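Local coordinates for protein glutathione reductase (Bartonella henselae, PDB 3O0H) that catalyses the NADPH-dependent reduction of glutathione disulfide to glutathione, using bound FAD, at residues T334-H339 with P356-I361; G38-R43 with H339-F344. All coordinates share one frame; numbering follows the deposited sequence.

Interaction 1 (T334-H339 with P356-I361); sequences TPVAIH and PDYDLI. With FAD (flavin-adenine dinucleotide), chain H.
The imidazole of H339 meets the loop 356-361 at its edge: the backbone N of D357 and CE1 of Y358 both lie near the ring plane, while CA of P356 comes in obliquely. D357 N donates to H339 NE2 at 3.0 Å, with an N-H...N angle of 159° and the donor tilted about 16° from the ring. NE2 thus acts as an acceptor, consistent with a neutral imidazole. CG of H339 stands anti to the backbone N (chi1 180°), which carries the ring off the helix and across to the loop. The Y358 ring is approached obliquely by CG1 of V336, with its CE1 3.5 Å from that methyl. The other branch, V336 CG2, rests against CD1 of I361 at 3.9 Å, so the valine puts one methyl on each of two loop residues. The loop is shaped by an Asx turn, in which D357 OD1 accepts from D359 N; OD2 of the same carboxylate makes a salt bridge to K444. At the first residue of the helix, T334 N donates to FAD O2 at 3.0 Å. The N-terminal end of a helix pointed at the pyrimidine carbonyl O2 would probably stabilise negative charge on the reduced flavin, as in related flavoenzymes. The helix 334-349 therefore begins at the isoalloxazine, packs A337 and I338 on helix 36-47, and meets H459 and M456 of the second subunit, while the loop runs on into strand 363-365 of the antiparallel sheet.

Interaction 2 (G38-R43 with H339-F344); sequences GVRAAR and HDAMCF
The polar bond between these two helices is a weak one: NH1 of R40 points an N-H at SD of M342, 3.5 Å away, at an angle of 158°. It belongs to the Rossmann-type FAD-binding fold, where helix 36-47 follows the glycine-rich turn (G38 is probably the last glycine of its GxGxxG motif) and lies beside helix 334-349. The sulfur sits at the edge of the guanidinium, in its plane. With both chains bent at chi2 and chi3, R40 and M342 approach at a slant and the sulfur also nears the arginine CG. Next to this pair the helices run roughly parallel, their axes 8.3 Å apart and crossing at -26°. Small residues make that closeness possible: the CA atoms of A41 and A341 are only 5.0 Å apart, and the A341 methyl rests on A41 N and on CB of R40. Toward the sheet, A41 and F344 both touch L159 of strand 158-160, and the F344 ring meets W322 edge-to-face, so the helix pair is seated on the parallel sheet. On that side the A41 methyl approaches the F344 ring obliquely, with CB 3.9 Å from CD2.

How the interactions relate
Helix 334-349 serves both contacts, and H339 belongs to each; their centres lie 12 Å apart. In sequence the order is 38-43, 334-339, 339-344, 356-361, so the segments alternate and the two contacts cross along the chain. Interaction 2 sets this helix beside helix 36-47 on the parallel sheet of the FAD domain, whereas interaction 1 ties its first turns to the loop leading toward strand 363-365 and the antiparallel sheet of the dimerisation domain. Between the two, I338 packs against R40, and P356 against C343. One helix thus links the flavin, the FAD domain and the route to the dimer interface.

Interaction 1 (T334-H339 with P356-I361)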
ATOM      1  N   THR B 334      -7.384   3.755  18.365  1.00 12.79           N
ATOM      2  CA  THR B 334      -8.040   2.514  18.623  1.00 13.03           C
ATOM      3  C   THR B 334      -7.042   1.358  18.833  1.00 12.53           C
ATOM      4  O   THR B 334      -7.207   0.579  19.746  1.00 11.33           O
ATOM      5  CB  THR B 334      -9.051   2.200  17.534  1.00 14.03           C
ATOM      6  OG1 THR B 334     -10.274   2.899  17.840  1.00 14.51           O
ATOM      7  CG2 THR B 334      -9.323   0.679  17.452  1.00 13.94           C
ATOM      8  N   PRO B 335      -6.014   1.243  18.002  1.00 12.64           N
ATOM      9  CA  PRO B 335      -5.096   0.126  18.234  1.00 13.50           C
ATOM     10  C   PRO B 335      -4.379   0.178  19.567  1.00 13.83           C
ATOM     11  O   PRO B 335      -4.063  -0.879  20.148  1.00 16.33           O
ATOM     12  CB  PRO B 335      -4.098   0.266  17.095  1.00 14.43           C
ATOM     13  CG  PRO B 335      -4.837   0.986  16.047  1.00 14.99           C
ATOM     14  CD  PRO B 335      -5.728   1.910  16.716  1.00 12.90           C
ATOM     15  N   VAL B 336      -4.155   1.378  20.070  1.00 12.02           N
ATOM     16  CA  VAL B 336      -3.517   1.545  21.355  1.00 13.02           C
ATOM     17  C   VAL B 336      -4.455   1.135  22.495  1.00 12.04           C
ATOM     18  O   VAL B 336      -4.030   0.511  23.453  1.00 10.65           O
ATOM     19  CB  VAL B 336      -2.998   2.940  21.535  1.00 12.59           C
ATOM     20  CG1 VAL B 336      -2.302   3.078  22.896  1.00 16.10           C
ATOM     21  CG2 VAL B 336      -1.974   3.274  20.418  1.00 14.44           C
ATOM     22  N   ALA B 337      -5.733   1.515  22.387  1.00 12.27           N
ATOM     23  CA  ALA B 337      -6.751   1.038  23.339  1.00 13.31           C
ATOM     24  C   ALA B 337      -6.866  -0.503  23.368  1.00 13.02           C
ATOM     25  O   ALA B 337      -7.013  -1.103  24.420  1.00 13.49           O
ATOM     26  CB  ALA B 337      -8.125   1.650  23.018  1.00 14.41           C
ATOM     27  N   ILE B 338      -6.810  -1.148  22.200  1.00 13.08           N
ATOM     28  CA  ILE B 338      -6.822  -2.634  22.101  1.00 12.85           C
ATOM     29  C   ILE B 338      -5.561  -3.217  22.786  1.00 13.84           C
ATOM     30  O   ILE B 338      -5.643  -4.203  23.555  1.00 13.09           O
ATOM     31  CB  ILE B 338      -6.981  -3.103  20.591  1.00 13.62           C
ATOM     32  CG1 ILE B 338      -8.390  -2.684  20.069  1.00 13.14           C
ATOM     33  CG2 ILE B 338      -6.722  -4.634  20.462  1.00 16.61           C
ATOM     34  CD1 ILE B 338      -8.625  -2.763  18.525  1.00 14.24           C
ATOM     35  N   HIS B 339      -4.396  -2.654  22.451  1.00 13.50           N
ATOM     36  CA  HIS B 339      -3.107  -3.010  23.059  1.00 14.17           C
ATOM     37  C   HIS B 339      -3.178  -2.939  24.589  1.00 14.53           C
ATOM     38  O   HIS B 339      -2.785  -3.901  25.307  1.00 14.44           O
ATOM     39  CB  HIS B 339      -2.042  -2.024  22.547  1.00 14.10           C
ATOM     40  CG  HIS B 339      -0.654  -2.250  23.091  1.00 18.17           C
ATOM     41  ND1 HIS B 339       0.127  -3.325  22.717  1.00 23.23           N
ATOM     42  CD2 HIS B 339       0.098  -1.527  23.961  1.00 20.29           C
ATOM     43  CE1 HIS B 339       1.288  -3.268  23.354  1.00 25.23           C
ATOM     44  NE2 HIS B 339       1.296  -2.192  24.118  1.00 22.17           N
ATOM     45  N   PRO B 356       2.699  -1.951  28.524  1.00 26.90           N
ATOM     46  CA  PRO B 356       2.394  -1.379  27.219  1.00 25.11           C
ATOM     47  C   PRO B 356       3.603  -0.693  26.594  1.00 24.71           C
ATOM     48  O   PRO B 356       4.554  -0.303  27.286  1.00 25.37           O
ATOM     49  CB  PRO B 356       1.290  -0.365  27.524  1.00 23.31           C
ATOM     50  CG  PRO B 356       1.522  -0.004  29.012  1.00 24.39           C
ATOM     51  CD  PRO B 356       1.977  -1.269  29.622  1.00 26.18           C
ATOM     52  N   ASP B 357       3.573  -0.604  25.271  1.00 23.35           N
ATOM     53  CA  ASP B 357       4.670  -0.073  24.497  1.00 22.27           C
ATOM     54  C   ASP B 357       4.113   0.973  23.537  1.00 20.53           C
ATOM     55  O   ASP B 357       3.415   0.627  22.556  1.00 20.36           O
ATOM     56  CB  ASP B 357       5.303  -1.188  23.701  1.00 23.48           C
ATOM     57  CG  ASP B 357       6.422  -0.703  22.787  1.00 23.47           C
ATOM     58  OD1 ASP B 357       6.736   0.509  22.766  1.00 22.63           O
ATOM     59  OD2 ASP B 357       6.960  -1.554  22.066  1.00 22.72           O
ATOM     60  N   TYR B 358       4.400   2.239  23.832  1.00 19.27           N
ATOM     61  CA  TYR B 358       3.888   3.355  23.051  1.00 18.07           C
ATOM     62  C   TYR B 358       5.015   4.015  22.226  1.00 18.37           C
ATOM     63  O   TYR B 358       4.884   5.151  21.759  1.00 17.96           O
ATOM     64  CB  TYR B 358       3.192   4.394  23.964  1.00 18.20           C
ATOM     65  CG  TYR B 358       2.076   3.857  24.898  1.00 18.41           C
ATOM     66  CD1 TYR B 358       1.129   2.915  24.459  1.00 18.37           C
ATOM     67  CD2 TYR B 358       1.965   4.316  26.219  1.00 21.66           C
ATOM     68  CE1 TYR B 358       0.124   2.421  25.339  1.00 17.12           C
ATOM     69  CE2 TYR B 358       0.952   3.814  27.108  1.00 22.48           C
ATOM     70  CZ  TYR B 358       0.018   2.885  26.640  1.00 18.01           C
ATOM     71  OH  TYR B 358      -0.959   2.360  27.484  1.00 16.93           O
ATOM     72  N   ASP B 359       6.110   3.301  22.036  1.00 18.93           N
ATOM     73  CA  ASP B 359       7.192   3.783  21.188  1.00 19.88           C
ATOM     74  C   ASP B 359       6.950   3.403  19.736  1.00 18.26           C
ATOM     75  O   ASP B 359       6.473   2.289  19.444  1.00 17.04           O
ATOM     76  CB  ASP B 359       8.522   3.196  21.679  1.00 22.92           C
ATOM     77  CG  ASP B 359       8.886   3.706  23.064  1.00 29.00           C
ATOM     78  OD1 ASP B 359       8.368   4.802  23.425  1.00 32.25           O
ATOM     79  OD2 ASP B 359       9.668   3.019  23.791  1.00 36.78           O
ATOM     80  N   LEU B 360       7.315   4.336  18.844  1.00 16.67           N
ATOM     81  CA  LEU B 360       7.323   4.148  17.398  1.00 16.54           C
ATOM     82  C   LEU B 360       5.946   3.718  16.874  1.00 15.43           C
ATOM     83  O   LEU B 360       5.835   2.854  16.001  1.00 16.15           O
ATOM     84  CB  LEU B 360       8.429   3.172  16.976  1.00 17.23           C
ATOM     85  CG  LEU B 360       9.893   3.638  17.116  1.00 18.94           C
ATOM     86  CD1 LEU B 360      10.953   2.500  16.916  1.00 20.64           C
ATOM     87  CD2 LEU B 360      10.112   4.731  16.105  1.00 19.83           C
ATOM     88  N   ILE B 361       4.908   4.334  17.408  1.00 14.03           N
ATOM     89  CA  ILE B 361       3.549   4.135  16.900  1.00 13.70           C
ATOM     90  C   ILE B 361       3.362   4.871  15.564  1.00 13.36           C
ATOM     91  O   ILE B 361       3.621   6.071  15.465  1.00 12.53           O
ATOM     92  CB  ILE B 361       2.479   4.642  17.906  1.00 13.39           C
ATOM     93  CG1 ILE B 361       2.592   3.894  19.247  1.00 14.19           C
ATOM     94  CG2 ILE B 361       1.025   4.474  17.285  1.00 12.47           C
ATOM     95  CD1 ILE B 361       1.683   4.476  20.345  1.00 13.97           C
TER
HETATM   96  PA  FAD H 500     -14.240   4.410  23.203  1.00 12.80           P
HETATM   97  O1A FAD H 500     -14.540   5.861  22.975  1.00 12.38           O
HETATM   98  O2A FAD H 500     -14.128   3.596  21.943  1.00 12.81           O
HETATM   99  O5B FAD H 500     -15.302   3.709  24.169  1.00 11.58           O
HETATM  100  C5B FAD H 500     -15.790   4.285  25.363  1.00 12.86           C
HETATM  101  C4B FAD H 500     -17.208   3.774  25.509  1.00 11.36           C
HETATM  102  O4B FAD H 500     -17.695   3.984  26.826  1.00 13.53           O
HETATM  103  C3B FAD H 500     -18.207   4.441  24.570  1.00 11.40           C
HETATM  104  O3B FAD H 500     -18.943   3.449  23.848  1.00 14.23           O
HETATM  105  C2B FAD H 500     -19.125   5.226  25.488  1.00 13.87           C
HETATM  106  O2B FAD H 500     -20.444   5.240  24.998  1.00 13.57           O
HETATM  107  C1B FAD H 500     -19.074   4.463  26.768  1.00 12.14           C
HETATM  108  N9A FAD H 500     -19.168   5.141  28.071  1.00 11.65           N
HETATM  109  C8A FAD H 500     -18.466   6.227  28.505  1.00  9.30           C
HETATM  110  N7A FAD H 500     -18.751   6.423  29.801  1.00  9.28           N
HETATM  111  C5A FAD H 500     -19.632   5.451  30.182  1.00  9.21           C
HETATM  112  C6A FAD H 500     -20.193   5.115  31.385  1.00 11.56           C
HETATM  113  N6A FAD H 500     -19.991   5.826  32.505  1.00 11.03           N
HETATM  114  N1A FAD H 500     -21.032   4.029  31.451  1.00 11.19           N
HETATM  115  C2A FAD H 500     -21.255   3.275  30.323  1.00 13.23           C
HETATM  116  N3A FAD H 500     -20.674   3.581  29.138  1.00 12.87           N
HETATM  117  C4A FAD H 500     -19.844   4.633  29.109  1.00 11.87           C
HETATM  118  N1  FAD H 500      -8.423   6.247  16.075  1.00 13.72           N
HETATM  119  C2  FAD H 500      -7.621   5.541  15.201  1.00 11.18           C
HETATM  120  O2  FAD H 500      -6.770   4.702  15.593  1.00 12.68           O
HETATM  121  N3  FAD H 500      -7.753   5.745  13.885  1.00 12.28           N
HETATM  122  C4  FAD H 500      -8.690   6.614  13.351  1.00 14.17           C
HETATM  123  O4  FAD H 500      -8.755   6.693  12.117  1.00 13.93           O
HETATM  124  C4X FAD H 500      -9.505   7.332  14.226  1.00 11.92           C
HETATM  125  N5  FAD H 500     -10.463   8.194  13.766  1.00 14.92           N
HETATM  126  C5X FAD H 500     -11.275   8.849  14.692  1.00 11.58           C
HETATM  127  C6  FAD H 500     -12.226   9.730  14.205  1.00 11.57           C
HETATM  128  C7  FAD H 500     -13.073  10.402  15.076  1.00 12.69           C
HETATM  129  C7M FAD H 500     -14.109  11.345  14.491  1.00 14.26           C
HETATM  130  C8  FAD H 500     -12.969  10.187  16.436  1.00 10.10           C
HETATM  131  C8M FAD H 500     -13.854  10.938  17.410  1.00 10.35           C
HETATM  132  C9  FAD H 500     -11.999   9.325  16.934  1.00  9.20           C
HETATM  133  C9A FAD H 500     -11.141   8.655  16.054  1.00  8.53           C
HETATM  134  N10 FAD H 500     -10.166   7.779  16.498  1.00 12.23           N
HETATM  135  C10 FAD H 500      -9.376   7.111  15.596  1.00 12.02           C
HETATM  136  C1' FAD H 500      -9.939   7.516  17.934  1.00 10.35           C
HETATM  137  C2' FAD H 500     -10.607   6.264  18.444  1.00 12.33           C
HETATM  138  O2' FAD H 500     -12.005   6.393  18.265  1.00 12.21           O
HETATM  139  C3' FAD H 500     -10.283   6.126  19.908  1.00 10.98           C
HETATM  140  O3' FAD H 500      -8.902   6.267  20.191  1.00 12.45           O
HETATM  141  C4' FAD H 500     -10.854   4.835  20.453  1.00 13.31           C
HETATM  142  O4' FAD H 500     -12.258   4.812  20.185  1.00 14.55           O
HETATM  143  C5' FAD H 500     -10.640   4.739  21.959  1.00 11.45           C
HETATM  144  O5' FAD H 500     -11.130   3.475  22.459  1.00 11.35           O
HETATM  145  P   FAD H 500     -11.636   3.469  23.982  1.00 10.72           P
HETATM  146  O1P FAD H 500     -11.949   2.051  24.404  1.00 14.03           O
HETATM  147  O2P FAD H 500     -10.613   4.159  24.858  1.00 10.01           O
HETATM  148  O3P FAD H 500     -12.906   4.410  24.094  1.00 10.76           O

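Interaction 2 (G38-R43 with H339-F344)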
ATOM      1  N   GLY B  38     -12.546  -1.563  26.064  1.00 12.97           N
ATOM      2  CA  GLY B  38     -13.478  -2.278  26.944  1.00 12.83           C
ATOM      3  C   GLY B  38     -13.993  -3.576  26.357  1.00 13.89           C
ATOM      4  O   GLY B  38     -14.077  -4.598  27.037  1.00 13.84           O
ATOM      5  N   VAL B  39     -14.368  -3.531  25.085  1.00 15.58           N
ATOM      6  CA  VAL B  39     -14.984  -4.704  24.461  1.00 15.88           C
ATOM      7  C   VAL B  39     -13.953  -5.806  24.292  1.00 16.48           C
ATOM      8  O   VAL B  39     -14.285  -7.015  24.472  1.00 17.16           O
ATOM      9  CB  VAL B  39     -15.718  -4.322  23.151  1.00 17.08           C
ATOM     10  CG1 VAL B  39     -14.732  -4.113  22.010  1.00 18.03           C
ATOM     11  CG2 VAL B  39     -16.761  -5.380  22.812  1.00 17.97           C
ATOM     12  N   ARG B  40     -12.692  -5.436  24.027  1.00 15.24           N
ATOM     13  CA  ARG B  40     -11.630  -6.429  23.911  1.00 15.00           C
ATOM     14  C   ARG B  40     -11.382  -7.090  25.250  1.00 15.04           C
ATOM     15  O   ARG B  40     -11.337  -8.310  25.320  1.00 14.76           O
ATOM     16  CB  ARG B  40     -10.306  -5.863  23.388  1.00 14.46           C
ATOM     17  CG  ARG B  40      -9.173  -6.944  23.284  1.00 15.05           C
ATOM     18  CD  ARG B  40      -9.461  -8.048  22.243  1.00 20.56           C
ATOM     19  NE  ARG B  40      -9.620  -7.534  20.872  1.00 19.42           N
ATOM     20  CZ  ARG B  40      -8.625  -7.461  19.969  1.00 17.94           C
ATOM     21  NH1 ARG B  40      -7.366  -7.803  20.261  1.00 20.03           N
ATOM     22  NH2 ARG B  40      -8.876  -6.975  18.789  1.00 18.16           N
ATOM     23  N   ALA B  41     -11.243  -6.269  26.304  1.00 13.21           N
ATOM     24  CA  ALA B  41     -10.955  -6.759  27.642  1.00 13.35           C
ATOM     25  C   ALA B  41     -12.041  -7.688  28.165  1.00 13.65           C
ATOM     26  O   ALA B  41     -11.758  -8.764  28.725  1.00 15.29           O
ATOM     27  CB  ALA B  41     -10.781  -5.568  28.629  1.00 12.23           C
ATOM     28  N   ALA B  42     -13.275  -7.250  28.040  1.00 12.77           N
ATOM     29  CA  ALA B  42     -14.409  -8.015  28.536  1.00 14.51           C
ATOM     30  C   ALA B  42     -14.565  -9.366  27.838  1.00 16.12           C
ATOM     31  O   ALA B  42     -14.798 -10.367  28.519  1.00 17.74           O
ATOM     32  CB  ALA B  42     -15.692  -7.220  28.411  1.00 14.61           C
ATOM     33  N   ARG B  43     -14.447  -9.390  26.503  1.00 16.95           N
ATOM     34  CA  ARG B  43     -14.609 -10.642  25.724  1.00 18.39           C
ATOM     35  C   ARG B  43     -13.523 -11.616  26.124  1.00 19.12           C
ATOM     36  O   ARG B  43     -13.813 -12.809  26.353  1.00 19.20           O
ATOM     37  CB  ARG B  43     -14.597 -10.401  24.205  1.00 18.62           C
ATOM     38  CG  ARG B  43     -14.609 -11.691  23.334  1.00 23.94           C
ATOM     39  CD  ARG B  43     -14.794 -11.363  21.812  1.00 27.74           C
ATOM     40  NE  ARG B  43     -13.701 -10.550  21.283  1.00 27.77           N
ATOM     41  CZ  ARG B  43     -12.488 -10.999  20.937  1.00 31.13           C
ATOM     42  NH1 ARG B  43     -11.585 -10.143  20.473  1.00 33.44           N
ATOM     43  NH2 ARG B  43     -12.163 -12.284  21.015  1.00 31.82           N
ATOM     44  N   HIS B 339      -4.396  -2.654  22.451  1.00 13.50           N
ATOM     45  CA  HIS B 339      -3.107  -3.010  23.059  1.00 14.17           C
ATOM     46  C   HIS B 339      -3.178  -2.939  24.589  1.00 14.53           C
ATOM     47  O   HIS B 339      -2.785  -3.901  25.307  1.00 14.44           O
ATOM     48  CB  HIS B 339      -2.042  -2.024  22.547  1.00 14.10           C
ATOM     49  CG  HIS B 339      -0.654  -2.250  23.091  1.00 18.17           C
ATOM     50  ND1 HIS B 339       0.127  -3.325  22.717  1.00 23.23           N
ATOM     51  CD2 HIS B 339       0.098  -1.527  23.961  1.00 20.29           C
ATOM     52  CE1 HIS B 339       1.288  -3.268  23.354  1.00 25.23           C
ATOM     53  NE2 HIS B 339       1.296  -2.192  24.118  1.00 22.17           N
ATOM     54  N   ASP B 340      -3.681  -1.803  25.085  1.00 13.59           N
ATOM     55  CA  ASP B 340      -3.906  -1.615  26.546  1.00 13.90           C
ATOM     56  C   ASP B 340      -4.748  -2.781  27.116  1.00 13.89           C
ATOM     57  O   ASP B 340      -4.426  -3.337  28.163  1.00 14.34           O
ATOM     58  CB  ASP B 340      -4.660  -0.330  26.828  1.00 12.41           C
ATOM     59  CG  ASP B 340      -3.813   0.957  26.692  1.00 13.06           C
ATOM     60  OD1 ASP B 340      -2.598   0.902  26.503  1.00 14.27           O
ATOM     61  OD2 ASP B 340      -4.423   2.049  26.805  1.00 13.34           O
ATOM     62  N   ALA B 341      -5.841  -3.129  26.425  1.00 12.35           N
ATOM     63  CA  ALA B 341      -6.752  -4.190  26.880  1.00 13.28           C
ATOM     64  C   ALA B 341      -6.050  -5.513  26.973  1.00 15.19           C
ATOM     65  O   ALA B 341      -6.236  -6.253  27.949  1.00 14.82           O
ATOM     66  CB  ALA B 341      -8.032  -4.294  25.973  1.00 12.97           C
ATOM     67  N   MET B 342      -5.208  -5.812  25.977  1.00 16.17           N
ATOM     68  CA  MET B 342      -4.461  -7.056  25.993  1.00 17.89           C
ATOM     69  C   MET B 342      -3.501  -7.074  27.168  1.00 17.95           C
ATOM     70  O   MET B 342      -3.325  -8.114  27.809  1.00 19.13           O
ATOM     71  CB  MET B 342      -3.672  -7.278  24.694  1.00 18.78           C
ATOM     72  CG  MET B 342      -4.515  -7.222  23.379  1.00 22.27           C
ATOM     73  SD  MET B 342      -5.674  -8.578  23.263  1.00 32.81           S
ATOM     74  CE  MET B 342      -4.567  -9.874  22.608  1.00 34.12           C
ATOM     75  N   CYS B 343      -2.852  -5.943  27.416  1.00 16.93           N
ATOM     76  CA  CYS B 343      -1.935  -5.831  28.553  0.50 17.43           C
ATOM     77  C   CYS B 343      -2.685  -6.020  29.863  1.00 17.39           C
ATOM     78  O   CYS B 343      -2.208  -6.705  30.777  1.00 17.70           O
ATOM     79  CB  CYS B 343      -1.215  -4.476  28.524  0.50 16.89           C
ATOM     80  SG  CYS B 343      -0.063  -4.344  27.151  0.50 15.92           S
ATOM     81  N   PHE B 344      -3.880  -5.438  29.950  1.00 15.87           N
ATOM     82  CA  PHE B 344      -4.696  -5.559  31.166  1.00 15.72           C
ATOM     83  C   PHE B 344      -5.078  -7.007  31.460  1.00 16.81           C
ATOM     84  O   PHE B 344      -4.931  -7.450  32.574  1.00 18.22           O
ATOM     85  CB  PHE B 344      -5.961  -4.683  31.079  1.00 14.23           C
ATOM     86  CG  PHE B 344      -7.068  -5.149  31.957  1.00 12.53           C
ATOM     87  CD1 PHE B 344      -7.019  -4.936  33.337  1.00 14.56           C
ATOM     88  CD2 PHE B 344      -8.130  -5.874  31.428  1.00 13.94           C
ATOM     89  CE1 PHE B 344      -8.059  -5.404  34.169  1.00 15.22           C
ATOM     90  CE2 PHE B 344      -9.162  -6.334  32.246  1.00 15.40           C
ATOM     91  CZ  PHE B 344      -9.127  -6.095  33.619  1.00 15.51           C
TER